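Local structure of uncharacterized protein (Bacteroides ovatus, 4IPB) at residues W81-T87 with V99-D105; Y16-V22 with N34-N38. The protein is of unknown function but belongs to the DUF2874 family, whose members are putative beta-lactamase-inhibitor-like, PepSY-like proteins. One frame throughout, in Å; residues are numbered along the deposited sequence.

Contact 1 of 2, residues W81-T87 with V99-D105; sequences WVVDNVT and VIKVGQD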
ATOM      1  N   TRP A  81       0.808 -12.393  16.156  1.00 25.17           N
ATOM      2  CA  TRP A  81      -0.038 -12.758  15.033  1.00 24.77           C
ATOM      3  C   TRP A  81       0.829 -13.079  13.789  1.00 24.47           C
ATOM      4  O   TRP A  81       1.993 -12.679  13.725  1.00 24.47           O
ATOM      5  CB  TRP A  81      -1.020 -11.597  14.760  1.00 23.75           C
ATOM      6  CG  TRP A  81      -2.172 -11.556  15.755  1.00 24.07           C
ATOM      7  CD1 TRP A  81      -2.096 -11.558  17.107  1.00 24.86           C
ATOM      8  CD2 TRP A  81      -3.554 -11.501  15.428  1.00 23.12           C
ATOM      9  NE1 TRP A  81      -3.365 -11.534  17.663  1.00 24.63           N
ATOM     10  CE2 TRP A  81      -4.279 -11.520  16.644  1.00 24.53           C
ATOM     11  CE3 TRP A  81      -4.259 -11.503  14.221  1.00 23.60           C
ATOM     12  CZ2 TRP A  81      -5.674 -11.486  16.678  1.00 24.71           C
ATOM     13  CZ3 TRP A  81      -5.634 -11.511  14.258  1.00 25.05           C
ATOM     14  CH2 TRP A  81      -6.325 -11.478  15.485  1.00 25.88           C
ATOM     15  N   VAL A  82       0.241 -13.756  12.811  1.00 23.79           N
ATOM     16  CA  VAL A  82       0.908 -14.098  11.551  1.00 23.65           C
ATOM     17  C   VAL A  82       0.800 -12.934  10.603  1.00 21.98           C
ATOM     18  O   VAL A  82      -0.299 -12.378  10.380  1.00 20.61           O
ATOM     19  CB  VAL A  82       0.248 -15.314  10.871  1.00 24.99           C
ATOM     20  CG1 VAL A  82       0.855 -15.584   9.496  1.00 25.70           C
ATOM     21  CG2 VAL A  82       0.384 -16.536  11.760  1.00 28.23           C
ATOM     22  N   VAL A  83       1.942 -12.527  10.054  1.00 21.49           N
ATOM     23  CA  VAL A  83       1.944 -11.334   9.244  1.00 20.83           C
ATOM     24  C   VAL A  83       1.743 -11.764   7.795  1.00 21.33           C
ATOM     25  O   VAL A  83       2.592 -12.470   7.231  1.00 22.93           O
ATOM     26  CB  VAL A  83       3.245 -10.562   9.424  1.00 20.71           C
ATOM     27  CG1 VAL A  83       3.309  -9.449   8.416  1.00 19.86           C
ATOM     28  CG2 VAL A  83       3.300  -9.987  10.825  1.00 21.43           C
ATOM     29  N   ASP A  84       0.613 -11.404   7.212  1.00 20.40           N
ATOM     30  CA  ASP A  84       0.301 -11.776   5.830  1.00 22.03           C
ATOM     31  C   ASP A  84       0.910 -10.846   4.796  1.00 20.31           C
ATOM     32  O   ASP A  84       1.301 -11.301   3.707  1.00 20.23           O
ATOM     33  CB  ASP A  84      -1.201 -11.787   5.579  1.00 23.10           C
ATOM     34  CG  ASP A  84      -1.914 -12.920   6.314  1.00 29.51           C
ATOM     35  OD1 ASP A  84      -1.263 -13.828   6.902  1.00 31.90           O
ATOM     36  OD2 ASP A  84      -3.163 -12.891   6.288  1.00 35.18           O
ATOM     37  N   ASN A  85       0.960  -9.565   5.130  1.00 19.02           N
ATOM     38  CA  ASN A  85       1.521  -8.583   4.224  0.60 18.61           C
ATOM     39  C   ASN A  85       1.915  -7.320   4.977  1.00 17.39           C
ATOM     40  O   ASN A  85       1.475  -7.063   6.100  1.00 15.42           O
ATOM     41  CB  ASN A  85       0.500  -8.320   3.116  0.60 19.28           C
ATOM     42  CG  ASN A  85       1.077  -7.549   1.934  0.60 21.43           C
ATOM     43  OD1 ASN A  85       2.301  -7.544   1.675  0.60 22.75           O
ATOM     44  ND2 ASN A  85       0.186  -6.921   1.169  0.60 22.23           N
ATOM     45  N   VAL A  86       2.816  -6.568   4.355  1.00 16.09           N
ATOM     46  CA  VAL A  86       3.300  -5.305   4.880  1.00 15.43           C
ATOM     47  C   VAL A  86       3.335  -4.370   3.678  1.00 14.44           C
ATOM     48  O   VAL A  86       3.991  -4.706   2.697  1.00 14.23           O
ATOM     49  CB  VAL A  86       4.701  -5.458   5.513  1.00 16.62           C
ATOM     50  CG1 VAL A  86       5.217  -4.120   6.059  1.00 16.82           C
ATOM     51  CG2 VAL A  86       4.710  -6.545   6.594  1.00 18.40           C
ATOM     52  N   THR A  87       2.645  -3.228   3.780  1.00 13.02           N
ATOM     53  CA  THR A  87       2.555  -2.286   2.680  1.00 12.52           C
ATOM     54  C   THR A  87       3.028  -0.911   3.133  1.00 12.02           C
ATOM     55  O   THR A  87       2.534  -0.364   4.170  1.00 13.26           O
ATOM     56  CB  THR A  87       1.130  -2.185   2.135  1.00 13.24           C
ATOM     57  OG1 THR A  87       0.654  -3.488   1.857  1.00 14.15           O
ATOM     58  CG2 THR A  87       1.063  -1.320   0.893  1.00 14.39           C
ATOM     59  N   VAL A  99       1.003  -0.314   6.558  1.00 11.98           N
ATOM     60  CA  VAL A  99      -0.181  -1.142   6.772  1.00 12.23           C
ATOM     61  C   VAL A  99       0.325  -2.552   6.911  1.00 12.98           C
ATOM     62  O   VAL A  99       0.930  -3.115   5.986  1.00 13.16           O
ATOM     63  CB  VAL A  99      -1.224  -1.031   5.648  1.00 12.33           C
ATOM     64  CG1 VAL A  99      -2.410  -1.876   6.004  1.00 12.92           C
ATOM     65  CG2 VAL A  99      -1.659   0.415   5.466  1.00 11.98           C
ATOM     66  N   ILE A 100       0.076  -3.135   8.080  1.00 13.33           N
ATOM     67  CA  ILE A 100       0.445  -4.536   8.324  1.00 13.94           C
ATOM     68  C   ILE A 100      -0.830  -5.335   8.394  1.00 14.20           C
ATOM     69  O   ILE A 100      -1.696  -5.035   9.213  1.00 13.73           O
ATOM     70  CB  ILE A 100       1.253  -4.710   9.615  1.00 14.81           C
ATOM     71  CG1 ILE A 100       2.440  -3.731   9.625  1.00 14.69           C
ATOM     72  CG2 ILE A 100       1.676  -6.167   9.767  1.00 16.16           C
ATOM     73  CD1 ILE A 100       3.268  -3.776  10.903  1.00 15.03           C
ATOM     74  N   LYS A 101      -0.958  -6.346   7.514  1.00 14.65           N
ATOM     75  CA  LYS A 101      -2.105  -7.230   7.533  1.00 15.92           C
ATOM     76  C   LYS A 101      -1.751  -8.472   8.325  1.00 16.73           C
ATOM     77  O   LYS A 101      -0.770  -9.167   8.023  1.00 16.83           O
ATOM     78  CB  LYS A 101      -2.543  -7.616   6.125  1.00 17.52           C
ATOM     79  CG  LYS A 101      -3.848  -8.370   6.095  1.00 19.88           C
ATOM     80  CD  LYS A 101      -4.227  -8.711   4.683  1.00 23.66           C
ATOM     81  CE  LYS A 101      -5.525  -9.474   4.656  1.00 27.35           C
ATOM     82  NZ  LYS A 101      -5.748 -10.136   3.347  1.00 34.08           N
ATOM     83  N   VAL A 102      -2.541  -8.734   9.368  1.00 16.68           N
ATOM     84  CA  VAL A 102      -2.281  -9.861  10.242  1.00 18.36           C
ATOM     85  C   VAL A 102      -3.463 -10.797  10.345  1.00 20.32           C
ATOM     86  O   VAL A 102      -4.639 -10.412  10.097  1.00 20.54           O
ATOM     87  CB  VAL A 102      -1.916  -9.402  11.656  1.00 18.03           C
ATOM     88  CG1 VAL A 102      -0.627  -8.615  11.610  1.00 18.14           C
ATOM     89  CG2 VAL A 102      -3.010  -8.559  12.282  1.00 17.18           C
ATOM     90  N   GLY A 103      -3.140 -12.051  10.655  1.00 21.47           N
ATOM     91  CA  GLY A 103      -4.121 -13.110  10.866  1.00 24.57           C
ATOM     92  C   GLY A 103      -3.573 -14.066  11.947  1.00 26.32           C
ATOM     93  O   GLY A 103      -2.554 -13.848  12.577  1.00 24.56           O
ATOM     94  N   GLN A 104      -4.274 -15.139  12.206  1.00 31.61           N
ATOM     95  CA  GLN A 104      -3.788 -16.126  13.196  1.00 36.44           C
ATOM     96  C   GLN A 104      -3.767 -17.426  12.484  1.00 36.27           C
ATOM     97  O   GLN A 104      -4.575 -17.620  11.593  1.00 38.36           O
ATOM     98  CB  GLN A 104      -4.707 -16.178  14.410  1.00 39.60           C
ATOM     99  CG  GLN A 104      -4.389 -15.073  15.395  1.00 42.09           C
ATOM    100  CD  GLN A 104      -5.294 -15.079  16.605  1.00 47.76           C
ATOM    101  OE1 GLN A 104      -6.507 -15.273  16.487  1.00 56.55           O
ATOM    102  NE2 GLN A 104      -4.719 -14.836  17.782  1.00 47.90           N
ATOM    103  N   ASP A 105      -2.797 -18.289  12.794  1.00 36.02           N
ATOM    104  CA  ASP A 105      -2.823 -19.623  12.259  1.00 38.18           C
ATOM    105  C   ASP A 105      -4.149 -20.220  12.735  1.00 36.08           C
ATOM    106  O   ASP A 105      -4.580 -19.986  13.881  1.00 37.43           O
ATOM    107  CB  ASP A 105      -1.670 -20.500  12.783  1.00 43.28           C
ATOM    108  CG  ASP A 105      -0.371 -20.278  12.059  1.00 52.17           C
ATOM    109  OD1 ASP A 105      -0.343 -19.637  10.973  1.00 55.38           O
ATOM    110  OD2 ASP A 105       0.647 -20.765  12.595  1.00 61.71           O
TER
HETATM  111  O   HOH W   1      -4.039 -12.453   3.720  1.00 34.96           O
HETATM  112  O   HOH W   2      -0.520  -4.693   4.027  1.00 16.41           O
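A beta hairpin with a classic beta bulge joins strands 82-90 and 97-104, neighbours in the antiparallel sheet of this PepSY-like protein. At one end Thr87 and Val99 exchange backbone bonds, N to O, both 2.8 Å; at the other, Val82 N donates to Gly103 O (2.8 Å) and Gly103 N to Val82 O (2.9 Å). Between them Asp84 and Asn85 face Lys101, whose O accepts Asp84 N at 2.8 Å and, weakly, Asn85 N at 3.4 Å. Val83, Val86, Ile100 and Val102 share one face, where Phe73 of helix 67-75 packs on Val83, Ile100 and Val102. Next to the Val82-Gly103 pair, Gln104 CG lies 3.6 Å from the centroid of the Trp81 six-membered ring, a CH-pi contact over the ring face. Water 1 bridges Asp84 OD2 (2.7 Å) and Lys101 NZ (2.9 Å), while Asp84 also salt-bridges Lys110. The bulge thus absorbs an extra residue without breaking the pairing, and its acidic side chain meets two lysines, one through water and one directly.

Contact 2 of 2, residues Y16-V22 with N34-N38; sequences YPKANGV and NFAMN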
ATOM      1  N   TYR A  16       8.907   6.256 -13.225  1.00 12.80           N
ATOM      2  CA  TYR A  16       9.365   4.900 -13.363  1.00 14.83           C
ATOM      3  C   TYR A  16       9.750   4.593 -14.807  1.00 15.15           C
ATOM      4  O   TYR A  16       9.097   3.783 -15.492  1.00 15.80           O
ATOM      5  CB  TYR A  16       8.271   3.929 -12.884  1.00 14.22           C
ATOM      6  CG  TYR A  16       8.038   4.079 -11.397  1.00 14.20           C
ATOM      7  CD1 TYR A  16       8.902   3.528 -10.494  1.00 15.21           C
ATOM      8  CD2 TYR A  16       6.963   4.739 -10.923  1.00 14.84           C
ATOM      9  CE1 TYR A  16       8.700   3.646  -9.154  1.00 17.26           C
ATOM     10  CE2 TYR A  16       6.791   4.942  -9.581  1.00 14.07           C
ATOM     11  CZ  TYR A  16       7.659   4.386  -8.705  1.00 17.01           C
ATOM     12  OH  TYR A  16       7.518   4.549  -7.327  1.00 20.80           O
ATOM     13  N   PRO A  17      10.840   5.230 -15.289  1.00 16.31           N
ATOM     14  CA  PRO A  17      11.203   5.121 -16.706  1.00 19.06           C
ATOM     15  C   PRO A  17      11.528   3.689 -17.151  1.00 19.69           C
ATOM     16  O   PRO A  17      11.378   3.362 -18.341  1.00 24.54           O
ATOM     17  CB  PRO A  17      12.424   6.051 -16.830  1.00 20.23           C
ATOM     18  CG  PRO A  17      12.929   6.229 -15.457  1.00 19.81           C
ATOM     19  CD  PRO A  17      11.681   6.237 -14.608  1.00 18.38           C
ATOM     20  N   LYS A  18      11.957   2.846 -16.220  1.00 19.09           N
ATOM     21  CA  LYS A  18      12.376   1.480 -16.572  1.00 21.73           C
ATOM     22  C   LYS A  18      11.310   0.414 -16.288  1.00 21.08           C
ATOM     23  O   LYS A  18      11.523  -0.772 -16.567  1.00 22.87           O
ATOM     24  CB  LYS A  18      13.662   1.126 -15.838  1.00 23.94           C
ATOM     25  CG  LYS A  18      14.789   2.097 -16.142  1.00 26.42           C
ATOM     26  CD  LYS A  18      14.879   2.393 -17.656  1.00 29.78           C
ATOM     27  CE  LYS A  18      16.304   2.516 -18.125  1.00 41.08           C
ATOM     28  NZ  LYS A  18      17.183   3.397 -17.316  1.00 36.76           N
ATOM     29  N   ALA A  19      10.164   0.822 -15.765  1.00 19.05           N
ATOM     30  CA  ALA A  19       9.099  -0.155 -15.507  1.00 19.14           C
ATOM     31  C   ALA A  19       8.640  -0.810 -16.799  1.00 20.17           C
ATOM     32  O   ALA A  19       8.549  -0.146 -17.809  1.00 20.29           O
ATOM     33  CB  ALA A  19       7.908   0.540 -14.879  1.00 19.49           C
ATOM     34  N   ASN A  20       8.371  -2.110 -16.708  1.00 22.33           N
ATOM     35  CA  ASN A  20       7.744  -2.888 -17.779  0.60 26.63           C
ATOM     36  C   ASN A  20       6.664  -3.764 -17.187  1.00 25.01           C
ATOM     37  O   ASN A  20       6.539  -3.888 -15.969  1.00 26.74           O
ATOM     38  CB  ASN A  20       8.776  -3.714 -18.550  0.60 31.13           C
ATOM     39  CG  ASN A  20       9.633  -4.630 -17.663  0.60 33.65           C
ATOM     40  OD1 ASN A  20       9.226  -5.094 -16.590  0.60 30.87           O
ATOM     41  ND2 ASN A  20      10.835  -4.928 -18.150  0.60 38.20           N
ATOM     42  N   GLY A  21       5.876  -4.353 -18.057  1.00 25.86           N
ATOM     43  CA  GLY A  21       4.801  -5.224 -17.631  1.00 26.35           C
ATOM     44  C   GLY A  21       3.763  -4.531 -16.781  1.00 22.63           C
ATOM     45  O   GLY A  21       3.186  -5.155 -15.855  1.00 26.63           O
ATOM     46  N   VAL A  22       3.519  -3.256 -17.067  1.00 20.42           N
ATOM     47  CA  VAL A  22       2.635  -2.455 -16.207  1.00 17.47           C
ATOM     48  C   VAL A  22       1.191  -2.762 -16.578  1.00 17.42           C
ATOM     49  O   VAL A  22       0.821  -2.725 -17.786  1.00 18.86           O
ATOM     50  CB  VAL A  22       2.873  -0.961 -16.421  1.00 16.83           C
ATOM     51  CG1 VAL A  22       2.009  -0.095 -15.510  1.00 16.41           C
ATOM     52  CG2 VAL A  22       4.331  -0.668 -16.215  1.00 16.83           C
ATOM     53  N   ASN A  34       0.153  -1.023 -11.851  1.00 13.21           N
ATOM     54  CA  ASN A  34       0.656  -2.155 -11.078  1.00 14.13           C
ATOM     55  C   ASN A  34       1.831  -2.753 -11.788  1.00 15.47           C
ATOM     56  O   ASN A  34       1.709  -3.109 -12.995  1.00 15.37           O
ATOM     57  CB  ASN A  34      -0.443  -3.210 -10.898  1.00 16.83           C
ATOM     58  CG  ASN A  34       0.065  -4.476 -10.248  1.00 19.56           C
ATOM     59  OD1 ASN A  34       0.553  -5.377 -10.931  1.00 26.09           O
ATOM     60  ND2 ASN A  34       0.103  -4.497  -8.945  1.00 20.35           N
ATOM     61  N   PHE A  35       2.935  -2.994 -11.071  1.00 15.38           N
ATOM     62  CA  PHE A  35       4.186  -3.507 -11.689  1.00 16.67           C
ATOM     63  C   PHE A  35       5.207  -3.872 -10.610  1.00 18.96           C
ATOM     64  O   PHE A  35       5.040  -3.491  -9.455  1.00 18.19           O
ATOM     65  CB  PHE A  35       4.838  -2.442 -12.594  1.00 16.14           C
ATOM     66  CG  PHE A  35       5.205  -1.172 -11.897  1.00 14.92           C
ATOM     67  CD1 PHE A  35       4.230  -0.259 -11.531  1.00 14.53           C
ATOM     68  CD2 PHE A  35       6.512  -0.852 -11.621  1.00 14.14           C
ATOM     69  CE1 PHE A  35       4.542   0.918 -10.923  1.00 14.29           C
ATOM     70  CE2 PHE A  35       6.829   0.354 -10.977  1.00 13.97           C
ATOM     71  CZ  PHE A  35       5.834   1.205 -10.606  1.00 13.08           C
ATOM     72  N   ALA A  36       6.321  -4.487 -11.026  1.00 18.88           N
ATOM     73  CA  ALA A  36       7.416  -4.809 -10.109  1.00 21.94           C
ATOM     74  C   ALA A  36       8.630  -3.938 -10.390  1.00 22.37           C
ATOM     75  O   ALA A  36       8.932  -3.633 -11.537  1.00 25.27           O
ATOM     76  CB  ALA A  36       7.806  -6.285 -10.281  1.00 24.55           C
HETATM   77  N   MSE A  37       9.335  -3.524  -9.348  1.00 23.23           N
HETATM   78  CA  MSE A  37      10.482  -2.594  -9.502  1.00 27.90           C
HETATM   79  C   MSE A  37      11.494  -2.950  -8.433  1.00 35.25           C
HETATM   80  O   MSE A  37      11.171  -2.922  -7.238  1.00 32.40           O
HETATM   81  CB  MSE A  37       9.968  -1.136  -9.339  1.00 30.49           C
HETATM   82  CG  MSE A  37      10.986   0.023  -9.374  1.00 35.10           C
HETATM   83 SE   MSE A  37      12.039   0.072 -11.014  0.75 49.48          SE
HETATM   84  CE  MSE A  37      10.658   0.170 -12.358  1.00 24.73           C
ATOM     85  N   ASN A  38      12.712  -3.306  -8.873  1.00 51.44           N
ATOM     86  CA  ASN A  38      13.846  -3.654  -7.981  1.00 52.57           C
ATOM     87  C   ASN A  38      13.441  -4.624  -6.886  1.00 44.13           C
ATOM     88  O   ASN A  38      13.733  -4.405  -5.706  1.00 53.68           O
ATOM     89  CB  ASN A  38      14.437  -2.395  -7.336  1.00 56.02           C
ATOM     90  CG  ASN A  38      14.837  -1.347  -8.354  1.00 65.17           C
ATOM     91  OD1 ASN A  38      15.557  -1.642  -9.303  1.00 72.77           O
ATOM     92  ND2 ASN A  38      14.367  -0.113  -8.164  1.00 74.87           N
TER
HETATM   93  O   HOH W   3       6.335  -5.522 -13.660  1.00 25.71           O
HETATM   94  O   HOH W   4       9.068  -3.449 -14.217  1.00 26.08           O
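Asn34 opens the segment 34-38 beside the end of the loop 16-22: its O lies 3.4 Å from Val22 CA in a CA-H...O contact, while its side-chain amide bonds to Asn43 of strand 40-46. Phe35, which is buried, points at the loop and packs on Val22, Ala19 and Tyr16. Phe35 CB is 4.1 Å from Val22 CG2, Phe35 CD2 is 3.8 Å from Ala19 CB, and the Phe35 ring edge is turned to the face of Tyr16 in a T-shaped stack, with centroids 4.9 Å apart and planes at 64°. Phe12 of helix 6-15 adds a second edge-to-face partner for Phe35. At Ala36 the two backbones are linked through solvent: water 3 donates to Asn20 O (2.8 Å) and accepts from Ala36 N (2.8 Å), and water 4 accepts from Asn20 N (2.9 Å) and donates to Ala36 O (2.7 Å). Met37, a selenomethionine, again points to the loop, bringing CE within 3.7 Å of Ala19 CB and 4.2 Å of Tyr16 CD1. No direct hydrogen bond joins the segments. The type I turn from Tyr16 to Ala19, closed by Ala19 N to Tyr16 O at 3.2 Å, reverses the chain as it leaves the helix. The arrangement is a helix-to-strand connection packed by apolar side chains over one face of an antiparallel sheet.

In the fold
From the N terminus, helix 6-15 runs into the loop 16-22, and strand 23-27 then turns back into strand 30-37, so that contact 2 closes a short loop and ties the helix exit to the second strand of the sheet. Strands 40-46 and 52-58 complete this first unit of a helix and four strands. Helix 67-75 begins a second such unit, in which contact 1 closes the hairpin of strands 82-90 and 97-104. The two loops follow in series, neither crossing nor enclosing the other. The centres of contact 1 and contact 2 lie about 25 Å apart, yet both reach the same antiparallel sheet, whose strands follow chain order.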